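Local atomic coordinates of gram-negative insecticidal protein (Chromobacterium piscinae, PDB entry 6FBM), a protein that is an insecticidal toxin combining a domain of the MACPF (perforin-like) family, often associated with membrane pores, with a beta-tripod-type region that possibly serves target recognition. Residues S71-D76 against T201-Y206; R125-L130 against G178-Y183; P324-A329 against G369-F374; Y352-Q357 against P432-Y437. All blocks are in the same frame, centred on the assembly; numbering follows the deposited sequence.

Contact 1: S71-D76 against T201-Y206; sequences SDFKQD and TAEMSY
Phe73 and Glu203 make the main apolar meeting between strand 64-78 and helix 198-209, showing how a charged residue can pack through its hydrocarbon. The outer corner of the ring does the touching: Phe73 CZ lies 3.7 Å from Glu203 CG, and CE2 reaches on toward the carboxylate carbon. The two side chains cross obliquely, with ring and carboxylate planes 31° apart. Phe73 CG stands anti to its backbone N (chi1 -174°), on the side of the helix. On a second side, near the ring plane, Phe73 CE1 has Tyr206 CD2 at 4.3 Å, a looser contact.

The polar part rests on Gln75. Its NE2 comes to 3.5 Å from Glu203 N and 3.8 Å from Ala202 CB without hydrogen bonding across the segments; its bonds go to Ser199 O, one turn earlier on the helix, and to Thr124 OG1 on the adjoining strand.

Charges are settled outside the two segments. Glu203 OE2 forms a salt bridge with Lys207, which also makes a cation-pi contact with Phe73. Helices 198-209 and 220-230 lie in the chain between sheet strands 179-187 and 232-239, the position of a cluster that in pore-forming MACPF relatives unfolds into a membrane hairpin; for this protein that is an inference. Within the two segments the contact rests on hydrocarbon packing; the polar tie from strand to helix is made just before them, at Ser199.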
loop_
_atom_site.group_PDB
_atom_site.type_symbol
_atom_site.label_atom_id
_atom_site.label_comp_id
_atom_site.label_asym_id
_atom_site.label_seq_id
_atom_site.Cartn_x
_atom_site.Cartn_y
_atom_site.Cartn_z
ATOM N N SER A 71 26.006 10.580 16.031
ATOM C CA SER A 71 26.343 11.654 15.076
ATOM C C SER A 71 27.818 12.056 15.181
ATOM O O SER A 71 28.272 12.443 16.247
ATOM C CB SER A 71 25.471 12.878 15.331
ATOM O OG SER A 71 24.178 12.648 14.825
ATOM N N ASP A 72 28.544 11.953 14.066
ATOM C CA ASP A 72 29.909 12.494 13.953
ATOM C C ASP A 72 29.767 13.819 13.239
ATOM O O ASP A 72 29.151 13.920 12.173
ATOM C CB ASP A 72 30.866 11.556 13.186
ATOM C CG ASP A 72 31.333 10.346 14.040
ATOM O OD1 ASP A 72 31.545 10.573 15.256
ATOM O OD2 ASP A 72 31.485 9.185 13.511
ATOM N N PHE A 73 30.340 14.854 13.834
ATOM C CA PHE A 73 30.353 16.180 13.252
ATOM C C PHE A 73 31.777 16.496 12.807
ATOM O O PHE A 73 32.710 16.338 13.565
ATOM C CB PHE A 73 29.881 17.170 14.292
ATOM C CG PHE A 73 29.729 18.546 13.767
ATOM C CD1 PHE A 73 28.560 18.923 13.117
ATOM C CD2 PHE A 73 30.766 19.480 13.919
ATOM C CE1 PHE A 73 28.423 20.207 12.618
ATOM C CE2 PHE A 73 30.641 20.770 13.422
ATOM C CZ PHE A 73 29.474 21.130 12.766
ATOM N N LYS A 74 31.944 16.934 11.572
ATOM C CA LYS A 74 33.280 17.190 11.013
ATOM C C LYS A 74 33.250 18.452 10.188
ATOM O O LYS A 74 32.288 18.687 9.473
ATOM C CB LYS A 74 33.716 16.062 10.099
ATOM C CG LYS A 74 34.420 14.916 10.810
ATOM C CD LYS A 74 34.782 13.759 9.886
ATOM C CE LYS A 74 33.781 12.592 9.771
ATOM N NZ LYS A 74 34.290 11.231 10.115
ATOM N N GLN A 75 34.314 19.243 10.271
ATOM C CA GLN A 75 34.489 20.411 9.408
ATOM C C GLN A 75 35.864 20.425 8.769
ATOM O O GLN A 75 36.873 20.245 9.437
ATOM C CB GLN A 75 34.299 21.688 10.197
ATOM C CG GLN A 75 32.853 21.927 10.631
ATOM C CD GLN A 75 32.685 23.290 11.238
ATOM O OE1 GLN A 75 33.332 23.607 12.236
ATOM N NE2 GLN A 75 31.834 24.116 10.631
ATOM N N ASP A 76 35.892 20.642 7.464
ATOM C CA ASP A 76 37.119 20.989 6.763
ATOM C C ASP A 76 36.929 22.380 6.240
ATOM O O ASP A 76 36.028 22.623 5.462
ATOM C CB ASP A 76 37.389 20.024 5.617
ATOM C CG ASP A 76 37.530 18.586 6.100
ATOM O OD1 ASP A 76 38.280 18.334 7.085
ATOM O OD2 ASP A 76 36.859 17.730 5.495
ATOM N N THR A 201 30.695 29.886 12.817
ATOM C CA THR A 201 29.515 30.465 12.147
ATOM C C THR A 201 28.848 29.455 11.208
ATOM O O THR A 201 27.620 29.380 11.141
ATOM C CB THR A 201 29.896 31.732 11.374
ATOM O OG1 THR A 201 30.657 32.583 12.237
ATOM C CG2 THR A 201 28.660 32.484 10.909
ATOM N N ALA A 202 29.661 28.682 10.506
ATOM C CA ALA A 202 29.150 27.665 9.605
ATOM C C ALA A 202 28.433 26.583 10.372
ATOM O O ALA A 202 27.332 26.189 10.005
ATOM C CB ALA A 202 30.289 27.073 8.783
ATOM N N GLU A 203 29.072 26.125 11.448
ATOM C CA GLU A 203 28.485 25.168 12.395
ATOM C C GLU A 203 27.126 25.646 12.901
ATOM O O GLU A 203 26.147 24.920 12.830
ATOM C CB GLU A 203 29.457 24.924 13.573
ATOM C CG GLU A 203 28.910 24.188 14.801
ATOM C CD GLU A 203 29.925 23.993 15.913
ATOM O OE1 GLU A 203 30.970 24.667 15.910
ATOM O OE2 GLU A 203 29.681 23.144 16.804
ATOM N N MET A 204 27.064 26.873 13.392
ATOM C CA MET A 204 25.815 27.423 13.927
ATOM C C MET A 204 24.774 27.562 12.852
ATOM O O MET A 204 23.599 27.297 13.097
ATOM C CB MET A 204 26.070 28.769 14.639
ATOM C CG MET A 204 26.990 28.662 15.871
ATOM S SD MET A 204 26.564 27.308 17.008
ATOM C CE MET A 204 28.156 26.869 17.679
ATOM N N SER A 205 25.162 27.987 11.656
ATOM C CA SER A 205 24.193 28.132 10.577
ATOM C C SER A 205 23.583 26.768 10.266
ATOM O O SER A 205 22.348 26.636 10.199
ATOM C CB SER A 205 24.827 28.742 9.346
ATOM O OG SER A 205 23.855 28.929 8.339
ATOM N N TYR A 206 24.439 25.750 10.125
ATOM C CA TYR A 206 23.959 24.393 9.877
ATOM C C TYR A 206 23.040 23.954 11.015
ATOM O O TYR A 206 21.934 23.509 10.772
ATOM C CB TYR A 206 25.114 23.379 9.694
ATOM C CG TYR A 206 24.596 21.973 9.652
ATOM C CD1 TYR A 206 23.973 21.473 8.511
ATOM C CD2 TYR A 206 24.659 21.153 10.796
ATOM C CE1 TYR A 206 23.458 20.189 8.506
ATOM C CE2 TYR A 206 24.142 19.869 10.785
ATOM C CZ TYR A 206 23.545 19.405 9.652
ATOM O OH TYR A 206 23.033 18.151 9.660
#

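Contact 2: R125-L130 against G178-Y183; sequences REAHVL and GGRLDY
Arg125 lies alongside Asp182, both side chains pointing the same way from a non-hydrogen-bonded pair. Its CB is 3.6 Å from Asp182 OD1, CG is closer, and CD is closest at 3.1 Å, so the aliphatic stem runs past one carboxylate oxygen. The bend at chi3 (-68°) places Arg125 NE 4.5 Å from Asp182 OD1, beyond a salt bridge. At the tip, NH1 goes instead to Asp76 OD2 on the neighbouring strand, and Tyr29 provides a cation-pi partner.

Asp182 is gripped by its own strand: Arg180 binds it side-on, NE to OD1 at 2.9 Å and NH2 to OD2 at 2.7 Å, both on the syn side. Strands 120-134 and 179-187 are antiparallel neighbours in the curved sheet characteristic of the MACPF fold. Glu126 and Leu181 exchange two backbone bonds, as do His128 and Gly179, where His128 N meets Gly179 O at 2.7 Å, nearly along the C=O axis.

The opposite face carries Glu126, His128 and Leu181. His128 NE2 donates to Glu126 OE2 at 2.9 Å, from above the carboxylate plane (64° out of it), and Tyr206 OH is a second partner of this oxygen. Helix 255-269 packs on this face, with Trp262 edge-to-face to the His128 ring.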
loop_
_atom_site.group_PDB
_atom_site.type_symbol
_atom_site.label_atom_id
_atom_site.label_comp_id
_atom_site.label_asym_id
_atom_site.label_seq_id
_atom_site.Cartn_x
_atom_site.Cartn_y
_atom_site.Cartn_z
ATOM N N ARG A 125 29.962 18.630 7.857
ATOM C CA ARG A 125 29.334 17.326 7.647
ATOM C C ARG A 125 28.836 16.748 8.953
ATOM O O ARG A 125 29.554 16.699 9.956
ATOM C CB ARG A 125 30.288 16.325 6.999
ATOM C CG ARG A 125 31.004 16.856 5.767
ATOM C CD ARG A 125 31.656 15.754 4.922
ATOM N NE ARG A 125 32.779 15.125 5.612
ATOM C CZ ARG A 125 33.984 15.687 5.744
ATOM N NH1 ARG A 125 34.272 16.905 5.219
ATOM N NH2 ARG A 125 34.918 15.027 6.423
ATOM N N GLU A 126 27.577 16.335 8.938
ATOM C CA GLU A 126 27.003 15.664 10.068
ATOM C C GLU A 126 26.647 14.282 9.601
ATOM O O GLU A 126 25.735 14.104 8.789
ATOM C CB GLU A 126 25.787 16.399 10.584
ATOM C CG GLU A 126 25.271 15.790 11.861
ATOM C CD GLU A 126 24.120 16.535 12.434
ATOM O OE1 GLU A 126 24.260 16.911 13.605
ATOM O OE2 GLU A 126 23.099 16.731 11.746
ATOM N N ALA A 127 27.369 13.310 10.128
ATOM C CA ALA A 127 27.227 11.924 9.717
ATOM C C ALA A 127 26.380 11.208 10.773
ATOM O O ALA A 127 26.744 11.182 11.960
ATOM C CB ALA A 127 28.591 11.272 9.574
ATOM N N HIS A 128 25.234 10.665 10.345
ATOM C CA HIS A 128 24.342 9.949 11.237
ATOM C C HIS A 128 24.627 8.465 11.050
ATOM O O HIS A 128 24.038 7.822 10.199
ATOM C CB HIS A 128 22.907 10.314 10.924
ATOM C CG HIS A 128 22.567 11.739 11.258
ATOM N ND1 HIS A 128 21.642 12.072 12.236
ATOM C CD2 HIS A 128 23.062 12.909 10.795
ATOM C CE1 HIS A 128 21.573 13.389 12.335
ATOM N NE2 HIS A 128 22.420 13.918 11.471
ATOM N N VAL A 129 25.550 7.943 11.845
ATOM C CA VAL A 129 25.980 6.561 11.705
ATOM C C VAL A 129 24.982 5.660 12.394
ATOM O O VAL A 129 24.594 5.926 13.522
ATOM C CB VAL A 129 27.358 6.315 12.367
ATOM C CG1 VAL A 129 27.799 4.854 12.198
ATOM C CG2 VAL A 129 28.416 7.282 11.808
ATOM N N LEU A 130 24.535 4.624 11.700
ATOM C CA LEU A 130 23.758 3.568 12.324
ATOM C C LEU A 130 24.693 2.405 12.689
ATOM O O LEU A 130 24.642 1.894 13.802
ATOM C CB LEU A 130 22.633 3.120 11.382
ATOM C CG LEU A 130 21.729 4.262 10.908
ATOM C CD1 LEU A 130 20.802 3.773 9.830
ATOM C CD2 LEU A 130 20.929 4.899 12.033
ATOM N N GLY A 178 24.522 4.859 7.210
ATOM C CA GLY A 178 23.434 5.687 7.702
ATOM C C GLY A 178 23.122 6.797 6.722
ATOM O O GLY A 178 22.935 6.548 5.537
ATOM N N GLY A 179 23.081 8.036 7.205
ATOM C CA GLY A 179 22.989 9.185 6.301
ATOM C C GLY A 179 23.869 10.301 6.728
ATOM O O GLY A 179 24.132 10.479 7.909
ATOM N N ARG A 180 24.331 11.068 5.760
ATOM C CA ARG A 180 25.248 12.185 6.001
ATOM C C ARG A 180 24.675 13.423 5.355
ATOM O O ARG A 180 24.167 13.335 4.229
ATOM C CB ARG A 180 26.573 11.899 5.321
ATOM C CG ARG A 180 27.687 12.852 5.684
ATOM C CD ARG A 180 29.019 12.418 5.080
ATOM N NE ARG A 180 29.189 12.980 3.748
ATOM C CZ ARG A 180 29.384 12.326 2.605
ATOM N NH1 ARG A 180 29.438 11.008 2.520
ATOM N NH2 ARG A 180 29.541 13.032 1.497
ATOM N N LEU A 181 24.797 14.573 6.016
ATOM C CA LEU A 181 24.539 15.845 5.355
ATOM C C LEU A 181 25.829 16.624 5.253
ATOM O O LEU A 181 26.589 16.680 6.212
ATOM C CB LEU A 181 23.511 16.650 6.128
ATOM C CG LEU A 181 22.108 16.047 6.180
ATOM C CD1 LEU A 181 21.197 17.003 6.919
ATOM C CD2 LEU A 181 21.548 15.740 4.796
ATOM N N ASP A 182 26.057 17.205 4.072
ATOM C CA ASP A 182 27.197 18.057 3.770
ATOM C C ASP A 182 26.686 19.451 3.535
ATOM O O ASP A 182 26.029 19.715 2.531
ATOM C CB ASP A 182 27.868 17.605 2.499
ATOM C CG ASP A 182 28.630 16.318 2.678
ATOM O OD1 ASP A 182 28.729 15.857 3.807
ATOM O OD2 ASP A 182 29.111 15.740 1.686
ATOM N N TYR A 183 26.960 20.352 4.476
ATOM C CA TYR A 183 26.595 21.747 4.360
ATOM C C TYR A 183 27.855 22.416 3.914
ATOM O O TYR A 183 28.761 22.658 4.715
ATOM C CB TYR A 183 26.137 22.232 5.728
ATOM C CG TYR A 183 25.613 23.651 5.814
ATOM C CD1 TYR A 183 24.384 23.994 5.287
ATOM C CD2 TYR A 183 26.309 24.607 6.519
ATOM C CE1 TYR A 183 23.911 25.281 5.408
ATOM C CE2 TYR A 183 25.819 25.888 6.658
ATOM C CZ TYR A 183 24.621 26.220 6.107
ATOM O OH TYR A 183 24.151 27.492 6.253
#

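Contact 3: P324-A329 against G369-F374; sequences PPMVKA and GHAPIF
His370 reaches Pro324 with its ring edge, ND1 donating to the carbonyl oxygen Pro324 O at 2.9 Å. The oxygen lies near the imidazole plane and the nitrogen lies in the carbonyl plane, yet the N-H...O angle of 137° leaves the bond distinctly bent. A proline carbonyl at the entrance to strand 326-331 is thereby satisfied by a side chain.

The second donor is the backbone nitrogen of Ala371. It finds Met326 SD at 3.5 Å, a weak but nearly straight hydrogen bond (172°) to a soft acceptor. Met326 bends at both chi2 and chi3, and the second of these bends (chi3 -60°) sets CE 3.8 Å from Ala371 CB. Farther back along the same chain, Met326 CG rests 3.5 Å from His370 ND1 and close to Gly369 O.

Pro324 CG approaches Ala371 O at 3.2 Å. Beyond it Pro324 and Ile373 slide past each other in opposite directions, with Pro324 CB 3.7 Å from Ile373 CD1.

The contact thus links two sheets of the Vps62-related region. Strand 326-331 is an outer strand paired with 342-346, whereas strand 373-376 runs between 318-321 and 352-354; Pro346, on strand 342-346, touches both Pro324 and Ile373.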
loop_
_atom_site.group_PDB
_atom_site.type_symbol
_atom_site.label_atom_id
_atom_site.label_comp_id
_atom_site.label_asym_id
_atom_site.label_seq_id
_atom_site.Cartn_x
_atom_site.Cartn_y
_atom_site.Cartn_z
ATOM N N PRO A 324 42.726 57.460 -15.052
ATOM C CA PRO A 324 41.433 58.104 -14.938
ATOM C C PRO A 324 41.557 59.632 -15.042
ATOM O O PRO A 324 42.681 60.173 -14.958
ATOM C CB PRO A 324 40.983 57.699 -13.536
ATOM C CG PRO A 324 42.249 57.644 -12.760
ATOM C CD PRO A 324 43.272 57.118 -13.722
ATOM N N PRO A 325 40.419 60.324 -15.198
ATOM C CA PRO A 325 40.484 61.773 -15.175
ATOM C C PRO A 325 40.958 62.297 -13.818
ATOM O O PRO A 325 40.441 61.862 -12.803
ATOM C CB PRO A 325 39.040 62.218 -15.460
ATOM C CG PRO A 325 38.381 61.037 -16.077
ATOM C CD PRO A 325 39.064 59.830 -15.472
ATOM N N MET A 326 41.923 63.210 -13.813
ATOM C CA MET A 326 42.417 63.803 -12.581
ATOM C C MET A 326 41.846 65.202 -12.435
ATOM O O MET A 326 41.891 65.999 -13.362
ATOM C CB MET A 326 43.944 63.839 -12.593
ATOM C CG MET A 326 44.579 62.484 -12.773
ATOM S SD MET A 326 44.227 61.293 -11.469
ATOM C CE MET A 326 44.884 62.116 -10.035
ATOM N N VAL A 327 41.250 65.456 -11.277
ATOM C CA VAL A 327 40.588 66.716 -10.982
ATOM C C VAL A 327 41.346 67.320 -9.808
ATOM O O VAL A 327 41.795 66.614 -8.909
ATOM C CB VAL A 327 39.099 66.493 -10.651
ATOM C CG1 VAL A 327 38.423 67.795 -10.231
ATOM C CG2 VAL A 327 38.387 65.833 -11.833
ATOM N N LYS A 328 41.503 68.642 -9.822
ATOM C CA LYS A 328 42.311 69.316 -8.819
ATOM C C LYS A 328 41.568 69.384 -7.490
ATOM O O LYS A 328 40.375 69.709 -7.441
ATOM C CB LYS A 328 42.712 70.698 -9.274
ATOM C CG LYS A 328 43.930 71.250 -8.541
ATOM C CD LYS A 328 44.196 72.676 -8.940
ATOM C CE LYS A 328 45.515 73.137 -8.441
ATOM N NZ LYS A 328 45.919 74.435 -9.047
ATOM N N ALA A 329 42.294 69.075 -6.411
ATOM C CA ALA A 329 41.711 69.002 -5.095
ATOM C C ALA A 329 42.473 69.867 -4.084
ATOM O O ALA A 329 42.512 69.543 -2.895
ATOM C CB ALA A 329 41.647 67.552 -4.648
ATOM N N GLY A 369 50.700 63.517 -13.397
ATOM C CA GLY A 369 50.476 62.101 -13.600
ATOM C C GLY A 369 49.059 61.686 -13.233
ATOM O O GLY A 369 48.152 62.523 -13.068
ATOM N N HIS A 370 48.886 60.382 -13.063
ATOM C CA HIS A 370 47.610 59.792 -12.745
ATOM C C HIS A 370 47.722 58.924 -11.497
ATOM O O HIS A 370 48.704 58.235 -11.297
ATOM C CB HIS A 370 47.113 58.966 -13.933
ATOM C CG HIS A 370 46.789 59.799 -15.128
ATOM N ND1 HIS A 370 45.534 60.317 -15.349
ATOM C CD2 HIS A 370 47.559 60.199 -16.166
ATOM C CE1 HIS A 370 45.544 61.002 -16.483
ATOM N NE2 HIS A 370 46.758 60.943 -16.994
ATOM N N ALA A 371 46.684 59.000 -10.669
ATOM C CA ALA A 371 46.487 58.097 -9.554
ATOM C C ALA A 371 45.528 57.026 -10.026
ATOM O O ALA A 371 44.429 57.332 -10.443
ATOM C CB ALA A 371 45.900 58.823 -8.357
ATOM N N PRO A 372 45.932 55.751 -9.938
ATOM C CA PRO A 372 45.032 54.716 -10.394
ATOM C C PRO A 372 43.776 54.562 -9.496
ATOM O O PRO A 372 43.769 54.949 -8.313
ATOM C CB PRO A 372 45.903 53.475 -10.356
ATOM C CG PRO A 372 46.904 53.725 -9.302
ATOM C CD PRO A 372 47.132 55.198 -9.256
ATOM N N ILE A 373 42.729 54.034 -10.105
ATOM C CA ILE A 373 41.516 53.633 -9.416
ATOM C C ILE A 373 41.277 52.154 -9.665
ATOM O O ILE A 373 41.723 51.607 -10.662
ATOM C CB ILE A 373 40.292 54.507 -9.798
ATOM C CG1 ILE A 373 40.013 54.490 -11.303
ATOM C CG2 ILE A 373 40.538 55.925 -9.315
ATOM C CD1 ILE A 373 38.841 55.344 -11.728
ATOM N N PHE A 374 40.649 51.503 -8.699
ATOM C CA PHE A 374 40.530 50.047 -8.680
ATOM C C PHE A 374 39.093 49.648 -8.429
ATOM O O PHE A 374 38.368 50.327 -7.714
ATOM C CB PHE A 374 41.423 49.456 -7.610
ATOM C CG PHE A 374 42.875 49.763 -7.800
ATOM C CD1 PHE A 374 43.663 48.940 -8.577
ATOM C CD2 PHE A 374 43.453 50.841 -7.197
ATOM C CE1 PHE A 374 45.014 49.206 -8.745
ATOM C CE2 PHE A 374 44.809 51.112 -7.360
ATOM C CZ PHE A 374 45.599 50.281 -8.126
#

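Contact 4: Y352-Q357 against P432-Y437; sequences YKMVGQ and PNLPDY
Met354 and Tyr437 form a single beta bridge where strand 352-354 meets a type I beta turn, Leu434 to Tyr437, in the Vps62-related region. The pairing illustrates how a loop can dock on a short strand without adding a full strand to its sheet.

The backbone pairing is short. Met354 N donates to Asp436 O at 2.8 Å, the donor tilted 32° from the carbonyl plane, and Tyr437 CA returns a CA-H...O contact to Met354 O at 3.3 Å. Met354 is also backbone-bonded to Val438, just after the turn. Within the turn Tyr437 N is bonded to Leu434 O, closing it. Met354 N is thus taken by the turn, while the preceding residue, Lys353, pairs through its backbone with Phe374 on strand 373-376.

Apolar contact centres on Met354, whose chain is fully extended. Its CG is anti to the backbone N (chi1 177°) and sits 4.0 Å from Tyr437 CD2; farther out, CE meets Leu434 CD1 at 3.7 Å. Pro346 and Asn345 of strand 342-346 also touch this side chain.

The charged pair is looser. Lys353 and Asp436 cross at about a right angle, with Lys353 NZ 4.0 Å from Asp436 OD1, beyond a salt bridge, though a weak electrostatic attraction is possible at this distance. Asp436 OD2 is bonded to Thr348 OG1.

The Tyr437 ring has Met354 O over one face and Trp389 packed against it edge-to-face. Its hydroxyl is hydrogen-bonded to Gly419 O, and the same OH atom lies 2.9 Å from Val355 O.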
loop_
_atom_site.group_PDB
_atom_site.type_symbol
_atom_site.label_atom_id
_atom_site.label_comp_id
_atom_site.label_asym_id
_atom_site.label_seq_id
_atom_site.Cartn_x
_atom_site.Cartn_y
_atom_site.Cartn_z
ATOM N N TYR A 352 34.477 51.758 -9.609
ATOM C CA TYR A 352 35.908 51.980 -9.455
ATOM C C TYR A 352 36.119 52.903 -8.267
ATOM O O TYR A 352 35.306 53.782 -8.006
ATOM C CB TYR A 352 36.508 52.606 -10.691
ATOM C CG TYR A 352 36.782 51.632 -11.806
ATOM C CD1 TYR A 352 35.799 51.338 -12.762
ATOM C CD2 TYR A 352 38.026 51.047 -11.929
ATOM C CE1 TYR A 352 36.047 50.464 -13.790
ATOM C CE2 TYR A 352 38.291 50.177 -12.958
ATOM C CZ TYR A 352 37.295 49.874 -13.890
ATOM O OH TYR A 352 37.575 48.995 -14.915
ATOM N N LYS A 353 37.219 52.696 -7.552
ATOM C CA LYS A 353 37.438 53.366 -6.269
ATOM C C LYS A 353 38.811 54.034 -6.184
ATOM O O LYS A 353 39.790 53.531 -6.719
ATOM C CB LYS A 353 37.273 52.371 -5.127
ATOM C CG LYS A 353 35.973 51.574 -5.150
ATOM C CD LYS A 353 34.723 52.440 -4.911
ATOM C CE LYS A 353 33.446 51.642 -5.120
ATOM N NZ LYS A 353 32.302 52.321 -4.460
ATOM N N MET A 354 38.842 55.167 -5.498
ATOM C CA MET A 354 40.056 55.921 -5.210
ATOM C C MET A 354 40.799 55.280 -4.077
ATOM O O MET A 354 40.168 54.852 -3.096
ATOM C CB MET A 354 39.698 57.357 -4.813
ATOM C CG MET A 354 40.870 58.246 -4.418
ATOM S SD MET A 354 40.217 59.859 -4.043
ATOM C CE MET A 354 41.688 60.622 -3.342
ATOM N N VAL A 355 42.131 55.230 -4.206
ATOM C CA VAL A 355 42.999 54.767 -3.112
ATOM C C VAL A 355 43.980 55.820 -2.580
ATOM O O VAL A 355 44.607 55.609 -1.529
ATOM C CB VAL A 355 43.773 53.515 -3.517
ATOM C CG1 VAL A 355 42.787 52.386 -3.756
ATOM C CG2 VAL A 355 44.639 53.755 -4.742
ATOM N N GLY A 356 44.101 56.956 -3.283
ATOM C CA GLY A 356 45.044 58.002 -2.904
ATOM C C GLY A 356 44.979 59.193 -3.818
ATOM O O GLY A 356 44.379 59.117 -4.890
ATOM N N GLN A 357 45.571 60.299 -3.364
ATOM C CA GLN A 357 45.749 61.507 -4.183
ATOM C C GLN A 357 47.018 61.428 -4.973
ATOM O O GLN A 357 47.987 60.807 -4.538
ATOM C CB GLN A 357 45.821 62.776 -3.327
ATOM C CG GLN A 357 44.492 63.463 -3.244
ATOM C CD GLN A 357 44.488 64.618 -2.307
ATOM O OE1 GLN A 357 45.455 64.874 -1.591
ATOM N NE2 GLN A 357 43.383 65.330 -2.291
ATOM N N PRO A 432 38.661 64.801 4.735
ATOM C CA PRO A 432 38.336 64.401 3.382
ATOM C C PRO A 432 36.893 63.921 3.249
ATOM O O PRO A 432 36.356 63.275 4.161
ATOM C CB PRO A 432 39.308 63.262 3.111
ATOM C CG PRO A 432 40.425 63.476 4.035
ATOM C CD PRO A 432 39.846 64.103 5.247
ATOM N N ASN A 433 36.259 64.286 2.145
ATOM C CA ASN A 433 34.917 63.835 1.845
ATOM C C ASN A 433 35.056 63.180 0.510
ATOM O O ASN A 433 34.985 63.822 -0.515
ATOM C CB ASN A 433 33.966 65.021 1.786
ATOM C CG ASN A 433 32.595 64.636 1.316
ATOM O OD1 ASN A 433 32.164 63.478 1.438
ATOM N ND2 ASN A 433 31.909 65.597 0.749
ATOM N N LEU A 434 35.306 61.883 0.547
ATOM C CA LEU A 434 35.627 61.115 -0.636
ATOM C C LEU A 434 34.824 59.838 -0.526
ATOM O O LEU A 434 35.368 58.809 -0.108
ATOM C CB LEU A 434 37.107 60.786 -0.664
ATOM C CG LEU A 434 38.056 61.981 -0.746
ATOM C CD1 LEU A 434 39.493 61.508 -0.509
ATOM C CD2 LEU A 434 37.934 62.732 -2.073
ATOM N N PRO A 435 33.540 59.873 -0.941
ATOM C CA PRO A 435 32.698 58.680 -0.802
ATOM C C PRO A 435 33.275 57.432 -1.460
ATOM O O PRO A 435 33.000 56.346 -1.000
ATOM C CB PRO A 435 31.360 59.079 -1.486
ATOM C CG PRO A 435 31.401 60.564 -1.619
ATOM C CD PRO A 435 32.856 60.939 -1.707
ATOM N N ASP A 436 34.085 57.593 -2.495
ATOM C CA ASP A 436 34.612 56.470 -3.252
ATOM C C ASP A 436 36.060 56.149 -2.908
ATOM O O ASP A 436 36.714 55.394 -3.619
ATOM C CB ASP A 436 34.450 56.726 -4.763
ATOM C CG ASP A 436 32.983 56.862 -5.218
ATOM O OD1 ASP A 436 32.060 56.340 -4.507
ATOM O OD2 ASP A 436 32.780 57.449 -6.303
ATOM N N TYR A 437 36.573 56.682 -1.798
ATOM C CA TYR A 437 37.860 56.237 -1.260
ATOM C C TYR A 437 37.691 54.893 -0.565
ATOM O O TYR A 437 36.750 54.690 0.213
ATOM C CB TYR A 437 38.446 57.244 -0.270
ATOM C CG TYR A 437 39.886 56.973 0.119
ATOM C CD1 TYR A 437 40.193 56.069 1.116
ATOM C CD2 TYR A 437 40.936 57.637 -0.513
ATOM C CE1 TYR A 437 41.516 55.813 1.474
ATOM C CE2 TYR A 437 42.257 57.401 -0.150
ATOM C CZ TYR A 437 42.542 56.503 0.852
ATOM O OH TYR A 437 43.844 56.264 1.209
#

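Contacts 1 and 2 belong to the MACPF region and share a sheet, strands 64-78 and 120-134 being neighbours; they meet where Ser205 OG approaches Tyr183 OH at 2.6 Å. Contact 2 is buried and built on regular strand pairing with an internal salt bridge and a His-carboxylate hydrogen bond, whereas contact 1, partly buried, joins sheet to helix mostly by side chains. Contacts 3 and 4 lie in the other region, their centres about 47 and 40 Å from that of contact 1. Both are partly buried and rely on loops, sparse hydrogen bonds and methionine packing. Their centres are about 10 Å apart, and adjacent strands 373-376 and 352-354 connect them.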